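Local structure of SnoaL-like domain-containing protein (Methylibium petroleiphilum PM1, 3G16) at residues Ile89-Phe94 with Lys100-Ala105; Val108-Asp111 with Leu116-Glu119. The protein is of unknown function but carries a SnoaL-like domain with the cystatin-like fold of the NTF2 clan, a fold that usually encloses a ligand pocket. All coordinates share one frame; numbering follows the deposited sequence.

Contact 1: residues Ile89-Phe94 with Lys100-Ala105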
ATOM      1  N   ILE A  89       2.282   5.605  -2.197  1.00 15.05           N
ATOM      2  CA  ILE A  89       2.666   6.508  -1.122  1.00 15.01           C
ATOM      3  C   ILE A  89       2.554   5.775   0.212  1.00 14.10           C
ATOM      4  O   ILE A  89       1.478   5.182   0.495  1.00 15.18           O
ATOM      5  CB  ILE A  89       1.724   7.742  -1.046  1.00 15.86           C
ATOM      6  CG1 ILE A  89       1.567   8.422  -2.431  1.00 18.44           C
ATOM      7  CG2 ILE A  89       2.183   8.718   0.041  1.00 17.66           C
ATOM      8  CD1 ILE A  89       0.479   9.519  -2.452  1.00 19.41           C
ATOM      9  N   GLU A  90       3.598   5.793   1.034  1.00 13.32           N
ATOM     10  CA  GLU A  90       3.523   5.330   2.427  1.00 14.94           C
ATOM     11  C   GLU A  90       3.294   6.599   3.209  1.00 13.98           C
ATOM     12  O   GLU A  90       4.005   7.584   2.982  1.00 14.21           O
ATOM     13  CB  GLU A  90       4.797   4.652   2.900  1.00 15.07           C
ATOM     14  CG  GLU A  90       4.722   4.000   4.253  1.00 16.18           C
ATOM     15  CD  GLU A  90       6.065   3.460   4.707  1.00 17.09           C
ATOM     16  OE1 GLU A  90       7.107   4.049   4.302  1.00 17.53           O
ATOM     17  OE2 GLU A  90       6.083   2.477   5.461  1.00 15.94           O
ATOM     18  N   TRP A  91       2.261   6.612   4.042  1.00 13.33           N
ATOM     19  CA  TRP A  91       1.831   7.825   4.693  1.00 13.90           C
ATOM     20  C   TRP A  91       1.528   7.636   6.179  1.00 13.44           C
ATOM     21  O   TRP A  91       1.381   6.497   6.666  1.00 13.96           O
ATOM     22  CB  TRP A  91       0.580   8.390   3.959  1.00 14.45           C
ATOM     23  CG  TRP A  91      -0.528   7.380   3.805  1.00 14.93           C
ATOM     24  CD1 TRP A  91      -0.818   6.707   2.658  1.00 16.24           C
ATOM     25  CD2 TRP A  91      -1.463   6.894   4.792  1.00 14.06           C
ATOM     26  NE1 TRP A  91      -1.850   5.814   2.866  1.00 16.26           N
ATOM     27  CE2 TRP A  91      -2.287   5.927   4.155  1.00 15.95           C
ATOM     28  CE3 TRP A  91      -1.721   7.215   6.124  1.00 14.38           C
ATOM     29  CZ2 TRP A  91      -3.310   5.247   4.829  1.00 15.10           C
ATOM     30  CZ3 TRP A  91      -2.741   6.543   6.796  1.00 15.44           C
ATOM     31  CH2 TRP A  91      -3.520   5.567   6.135  1.00 15.48           C
ATOM     32  N   THR A  92       1.384   8.748   6.878  1.00 13.96           N
ATOM     33  CA  THR A  92       0.941   8.752   8.259  1.00 14.59           C
ATOM     34  C   THR A  92      -0.185   9.759   8.354  1.00 14.98           C
ATOM     35  O   THR A  92      -0.076  10.883   7.846  1.00 15.58           O
ATOM     36  CB  THR A  92       2.046   9.113   9.255  1.00 13.94           C
ATOM     37  OG1 THR A  92       3.102   8.141   9.132  1.00 14.95           O
ATOM     38  CG2 THR A  92       1.537   9.121  10.715  1.00 14.93           C
ATOM     39  N   HIS A  93      -1.265   9.337   8.994  1.00 14.99           N
ATOM     40  CA  HIS A  93      -2.404  10.172   9.326  1.00 14.36           C
ATOM     41  C   HIS A  93      -2.341  10.377  10.852  1.00 14.77           C
ATOM     42  O   HIS A  93      -2.636   9.463  11.641  1.00 14.60           O
ATOM     43  CB  HIS A  93      -3.699   9.479   8.877  1.00 16.63           C
ATOM     44  CG  HIS A  93      -4.948  10.247   9.200  1.00 17.13           C
ATOM     45  ND1 HIS A  93      -6.195   9.826   8.781  1.00 19.07           N
ATOM     46  CD2 HIS A  93      -5.135  11.434   9.825  1.00 16.65           C
ATOM     47  CE1 HIS A  93      -7.101  10.694   9.221  1.00 19.70           C
ATOM     48  NE2 HIS A  93      -6.482  11.685   9.847  1.00 18.59           N
ATOM     49  N   PHE A  94      -1.920  11.558  11.278  1.00 14.00           N
ATOM     50  CA  PHE A  94      -1.874  11.920  12.674  1.00 14.52           C
ATOM     51  C   PHE A  94      -3.234  12.493  13.029  1.00 15.37           C
ATOM     52  O   PHE A  94      -3.615  13.533  12.526  1.00 14.69           O
ATOM     53  CB  PHE A  94      -0.800  12.976  12.954  1.00 14.37           C
ATOM     54  CG  PHE A  94       0.608  12.457  12.859  1.00 14.43           C
ATOM     55  CD1 PHE A  94       1.137  11.737  13.891  1.00 14.85           C
ATOM     56  CD2 PHE A  94       1.383  12.690  11.733  1.00 15.16           C
ATOM     57  CE1 PHE A  94       2.445  11.232  13.812  1.00 16.12           C
ATOM     58  CE2 PHE A  94       2.690  12.194  11.643  1.00 15.65           C
ATOM     59  CZ  PHE A  94       3.181  11.447  12.698  1.00 15.97           C
ATOM     60  N   LYS A 100      -3.901   9.975  18.331  1.00 17.30           N
ATOM     61  CA  LYS A 100      -3.814   8.684  17.646  1.00 17.25           C
ATOM     62  C   LYS A 100      -3.033   8.843  16.367  1.00 16.11           C
ATOM     63  O   LYS A 100      -2.946   9.945  15.778  1.00 16.52           O
ATOM     64  CB  LYS A 100      -5.189   8.117  17.314  1.00 19.03           C
ATOM     65  CG  LYS A 100      -5.947   7.830  18.593  1.00 23.11           C
ATOM     66  CD  LYS A 100      -7.323   7.320  18.390  1.00 26.85           C
ATOM     67  CE  LYS A 100      -7.324   5.874  18.083  1.00 29.51           C
ATOM     68  NZ  LYS A 100      -8.626   5.291  18.551  1.00 31.02           N
ATOM     69  N   VAL A 101      -2.383   7.760  15.993  1.00 15.23           N
ATOM     70  CA  VAL A 101      -1.565   7.695  14.798  1.00 16.42           C
ATOM     71  C   VAL A 101      -2.004   6.498  13.967  1.00 16.15           C
ATOM     72  O   VAL A 101      -2.188   5.391  14.508  1.00 17.06           O
ATOM     73  CB  VAL A 101      -0.078   7.524  15.128  1.00 16.63           C
ATOM     74  CG1 VAL A 101       0.761   7.452  13.874  1.00 19.93           C
ATOM     75  CG2 VAL A 101       0.405   8.671  16.036  1.00 18.35           C
ATOM     76  N   LEU A 102      -2.266   6.722  12.691  1.00 15.22           N
ATOM     77  CA  LEU A 102      -2.609   5.644  11.756  1.00 15.64           C
ATOM     78  C   LEU A 102      -1.637   5.745  10.590  1.00 15.43           C
ATOM     79  O   LEU A 102      -1.553   6.790   9.965  1.00 16.18           O
ATOM     80  CB  LEU A 102      -4.031   5.780  11.239  1.00 16.11           C
ATOM     81  CG  LEU A 102      -4.503   4.840  10.109  1.00 18.43           C
ATOM     82  CD1 LEU A 102      -4.393   3.351  10.547  1.00 19.16           C
ATOM     83  CD2 LEU A 102      -5.919   5.211   9.652  1.00 19.32           C
ATOM     84  N   ARG A 103      -0.866   4.694  10.320  1.00 14.39           N
ATOM     85  CA  ARG A 103       0.011   4.658   9.162  1.00 15.26           C
ATOM     86  C   ARG A 103      -0.559   3.699   8.124  1.00 15.96           C
ATOM     87  O   ARG A 103      -1.326   2.804   8.422  1.00 15.11           O
ATOM     88  CB  ARG A 103       1.398   4.251   9.575  1.00 15.67           C
ATOM     89  CG  ARG A 103       1.944   5.179  10.666  1.00 15.00           C
ATOM     90  CD  ARG A 103       3.412   5.042  10.766  1.00 16.69           C
ATOM     91  NE  ARG A 103       4.034   5.528  12.016  1.00 16.31           N
ATOM     92  CZ  ARG A 103       4.769   6.628  12.150  1.00 15.88           C
ATOM     93  NH1 ARG A 103       4.940   7.479  11.165  1.00 15.60           N
ATOM     94  NH2 ARG A 103       5.377   6.861  13.299  1.00 17.20           N
ATOM     95  N   GLY A 104      -0.176   3.899   6.891  1.00 14.59           N
ATOM     96  CA  GLY A 104      -0.645   3.076   5.794  1.00 14.32           C
ATOM     97  C   GLY A 104       0.078   3.313   4.508  1.00 15.09           C
ATOM     98  O   GLY A 104       1.085   4.025   4.469  1.00 14.17           O
ATOM     99  N   ALA A 105      -0.463   2.759   3.433  1.00 14.81           N
ATOM    100  CA  ALA A 105       0.096   2.975   2.104  1.00 14.88           C
ATOM    101  C   ALA A 105      -1.053   3.006   1.131  1.00 16.01           C
ATOM    102  O   ALA A 105      -2.129   2.462   1.408  1.00 15.81           O
ATOM    103  CB  ALA A 105       1.108   1.902   1.746  1.00 14.80           C
TER
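Trp91 and Gly104 face each other as an antiparallel hydrogen-bonded pair, and the indole lies flat over the glycine. Nearly straight bonds join the two backbones here, Trp91 N to Gly104 O and Gly104 N back to Trp91 O. The torsion chi1 of 53° sets CG of Trp91 between its own backbone N and carbonyl carbon, which swings the ring across onto the neighbouring strand. Beyond CB, atoms CG and CD1 both pass Gly104 O at 3.8 Å. NE1 then comes near Ala105 N and C, without bonding to that N, while CE2 and CZ2 ride above the Gly104 backbone. At the far rim CZ3 approaches Leu102 O at 3.4 Å and Leu102 CG at 4.1 Å. The six-membered ring takes a CH-pi contact over its face, Gly104 CA standing 3.7 Å from the centroid and close to the normal. Gly104 has no side chain, and the ring rests directly on its backbone.

The other face of the sheet carries Thr92 beside Arg103, in a non-hydrogen-bonded pair, both side chains running the same way. Arg103 NH1 donates to Thr92 OG1 at 2.8 Å through a bent bond (138°), the oxygen lying 25° out of the guanidinium plane. Asp76 also bonds that hydroxyl, while Glu136 of the second subunit forms a salt bridge with Arg103 NE. Next along, Val101 CG2 packs 3.8 Å from Phe94 CD1, and Thr92 CG2 lies over one face of that phenyl ring, toward its rim. Leu102 and Val101 also continue the sheet into the second subunit. A tryptophan laid over a cross-strand glycine is here built into an antiparallel beta hairpin of the curved sheet of a cystatin-like fold.

Contact 2: residues Val108-Asp111 with Leu116-Glu119; sequences VEFD and LIRE
Two torsions bring Arg118 and Glu109 together across the strands. Arg118 has chi1 at 73° and an extended chain from CG to NE, which carries its guanidinium over the opposing strand; Glu109, with chi1 at -60°, keeps CG beside its own backbone N and then runs out straight to its carboxylate. The two side chains cross at a slant, and their flat ends are turned 57° apart. Arg118 approaches side-on with two nitrogens, both spent on one oxygen: NE lies 2.9 Å from Glu109 OE1, on its anti side, and NH2 lies 3.1 Å from the same OE1 but well above the carboxylate plane. Both arrive from one face of that plane, while OE1 stays close to the plane of the guanidinium.

Behind this salt bridge the backbone forms a classic beta bulge, in which Arg118 and Glu119 both face Glu109. Glu109 O accepts a bond from Arg118 N at 2.8 Å and a weak one from Glu119 N, and Glu109 N donates to Glu119 O. The extra residue puts Arg118 on the same side as the two glutamates. Their carboxylates lie stacked, not far from parallel, with Glu109 OE2 at 3.8 Å from Glu119 OE2. Arg121 forms salt bridges with both OE2 atoms and probably offsets the repulsion, and a water bridges Glu109 OE1 to Glu119 OE1. A second water links Asp111 OD1 to Arg118 NH1, while Asp111 OD2 is hydrogen-bonded to Ser114 OG.

On the reverse side the contact is apolar. Ile117 CG1 sits over the Phe110 ring in a CH-pi contact, 4.2 Å from its centroid, and Val108 CG1 meets Ile117 CG2 at 3.8 Å. Met12, Val15 and Ile16 of helix 9-24 close over Phe110, and Val15 also touches Ile117.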
ATOM      1  N   VAL A 108      -1.911   5.022  -6.240  1.00 14.97           N
ATOM      2  CA  VAL A 108      -2.476   6.188  -6.897  1.00 14.97           C
ATOM      3  C   VAL A 108      -2.397   6.000  -8.381  1.00 15.66           C
ATOM      4  O   VAL A 108      -1.290   5.756  -8.919  1.00 18.05           O
ATOM      5  CB  VAL A 108      -1.682   7.450  -6.482  1.00 15.74           C
ATOM      6  CG1 VAL A 108      -2.216   8.709  -7.155  1.00 16.53           C
ATOM      7  CG2 VAL A 108      -1.676   7.643  -4.968  1.00 15.77           C
ATOM      8  N   GLU A 109      -3.527   6.080  -9.082  1.00 12.90           N
ATOM      9  CA  GLU A 109      -3.541   6.053 -10.527  1.00 14.53           C
ATOM     10  C   GLU A 109      -3.724   7.449 -11.070  1.00 13.53           C
ATOM     11  O   GLU A 109      -4.581   8.182 -10.617  1.00 14.39           O
ATOM     12  CB  GLU A 109      -4.681   5.204 -11.074  1.00 14.88           C
ATOM     13  CG  GLU A 109      -4.661   3.747 -10.655  1.00 15.83           C
ATOM     14  CD  GLU A 109      -5.684   2.908 -11.365  1.00 18.38           C
ATOM     15  OE1 GLU A 109      -6.541   3.439 -12.082  1.00 18.45           O
ATOM     16  OE2 GLU A 109      -5.623   1.672 -11.117  1.00 19.49           O
ATOM     17  N   PHE A 110      -2.925   7.792 -12.094  1.00 13.44           N
ATOM     18  CA  PHE A 110      -3.109   9.018 -12.833  1.00 14.30           C
ATOM     19  C   PHE A 110      -3.903   8.801 -14.098  1.00 14.30           C
ATOM     20  O   PHE A 110      -3.834   7.758 -14.740  1.00 15.90           O
ATOM     21  CB  PHE A 110      -1.751   9.637 -13.179  1.00 13.41           C
ATOM     22  CG  PHE A 110      -1.133  10.347 -12.017  1.00 14.89           C
ATOM     23  CD1 PHE A 110      -0.447   9.621 -11.030  1.00 15.67           C
ATOM     24  CD2 PHE A 110      -1.254  11.700 -11.854  1.00 16.18           C
ATOM     25  CE1 PHE A 110       0.093  10.275  -9.951  1.00 16.24           C
ATOM     26  CE2 PHE A 110      -0.694  12.344 -10.769  1.00 16.33           C
ATOM     27  CZ  PHE A 110      -0.037  11.633  -9.826  1.00 15.80           C
ATOM     28  N   ASP A 111      -4.670   9.827 -14.416  1.00 13.45           N
ATOM     29  CA  ASP A 111      -5.284   9.994 -15.743  1.00 14.34           C
ATOM     30  C   ASP A 111      -4.192  10.644 -16.612  1.00 14.33           C
ATOM     31  O   ASP A 111      -3.876  11.812 -16.444  1.00 15.11           O
ATOM     32  CB  ASP A 111      -6.496  10.905 -15.654  1.00 15.19           C
ATOM     33  CG  ASP A 111      -7.067  11.263 -16.985  1.00 17.91           C
ATOM     34  OD1 ASP A 111      -7.285  10.366 -17.827  1.00 21.95           O
ATOM     35  OD2 ASP A 111      -7.289  12.438 -17.235  1.00 15.95           O
ATOM     36  N   LEU A 116      -3.747  14.381 -13.849  1.00 13.68           N
ATOM     37  CA  LEU A 116      -4.329  14.455 -12.513  1.00 13.72           C
ATOM     38  C   LEU A 116      -4.679  13.067 -11.988  1.00 13.94           C
ATOM     39  O   LEU A 116      -4.694  12.106 -12.714  1.00 14.56           O
ATOM     40  CB  LEU A 116      -5.568  15.335 -12.535  1.00 15.57           C
ATOM     41  CG  LEU A 116      -5.248  16.713 -13.119  1.00 16.95           C
ATOM     42  CD1 LEU A 116      -6.675  17.552 -13.005  1.00 16.19           C
ATOM     43  CD2 LEU A 116      -4.189  17.543 -12.321  1.00 15.78           C
ATOM     44  N   ILE A 117      -4.925  12.972 -10.681  1.00 13.07           N
ATOM     45  CA  ILE A 117      -5.215  11.694 -10.032  1.00 13.48           C
ATOM     46  C   ILE A 117      -6.622  11.249 -10.381  1.00 13.76           C
ATOM     47  O   ILE A 117      -7.569  12.042 -10.277  1.00 14.25           O
ATOM     48  CB  ILE A 117      -5.058  11.819  -8.520  1.00 14.34           C
ATOM     49  CG1 ILE A 117      -3.598  12.142  -8.163  1.00 14.88           C
ATOM     50  CG2 ILE A 117      -5.473  10.518  -7.854  1.00 14.16           C
ATOM     51  CD1 ILE A 117      -3.384  12.590  -6.719  1.00 16.00           C
ATOM     52  N   ARG A 118      -6.768   9.985 -10.748  1.00 13.66           N
ATOM     53  CA  ARG A 118      -8.105   9.419 -11.045  1.00 15.08           C
ATOM     54  C   ARG A 118      -8.593   8.449  -9.986  1.00 15.09           C
ATOM     55  O   ARG A 118      -9.776   8.225  -9.886  1.00 15.60           O
ATOM     56  CB  ARG A 118      -8.147   8.764 -12.440  1.00 16.18           C
ATOM     57  CG  ARG A 118      -7.426   7.489 -12.546  1.00 16.84           C
ATOM     58  CD  ARG A 118      -7.556   6.910 -13.945  1.00 19.05           C
ATOM     59  NE  ARG A 118      -6.974   5.598 -14.028  1.00 19.15           N
ATOM     60  CZ  ARG A 118      -6.744   4.979 -15.165  1.00 22.81           C
ATOM     61  NH1 ARG A 118      -7.027   5.563 -16.334  1.00 24.35           N
ATOM     62  NH2 ARG A 118      -6.221   3.773 -15.151  1.00 23.52           N
ATOM     63  N   GLU A 119      -7.696   7.886  -9.200  1.00 13.66           N
ATOM     64  CA  GLU A 119      -8.096   6.905  -8.196  1.00 14.08           C
ATOM     65  C   GLU A 119      -7.025   6.755  -7.153  1.00 14.49           C
ATOM     66  O   GLU A 119      -5.838   6.788  -7.473  1.00 14.13           O
ATOM     67  CB  GLU A 119      -8.306   5.554  -8.876  1.00 14.70           C
ATOM     68  CG  GLU A 119      -8.844   4.461  -7.972  1.00 14.80           C
ATOM     69  CD  GLU A 119      -9.198   3.212  -8.738  1.00 14.78           C
ATOM     70  OE1 GLU A 119     -10.188   3.257  -9.514  1.00 16.28           O
ATOM     71  OE2 GLU A 119      -8.478   2.213  -8.621  1.00 15.79           O
TER
HETATM   72  O   HOH W   1      -9.280   3.545 -12.158  1.00 20.63           O
HETATM   73  O   HOH W   2      -8.550   7.977 -16.927  1.00 29.11           O

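In the fold
Contacts 1 and 2 show how a single long strand can serve two successive hairpins. Strand 100-111 lies between strands 86-95 and 116-124; contact 1 uses its first half and contact 2 its end. Along the chain contact 1 closes before contact 2 opens. Their centres lie 20 Å apart, on opposite sides of the centre of the chain, yet they meet where Ile89 CD1 packs 3.8 Å from Val108 CG2. Helix 9-24 packs against residues of both. The surroundings differ: 89-94 with 100-105 adjoins the second subunit, whereas no other chain of the assembly touches 108-111 or 116-119. One sheet thus carries both helix-packed hairpins, the first of them also meeting the second subunit.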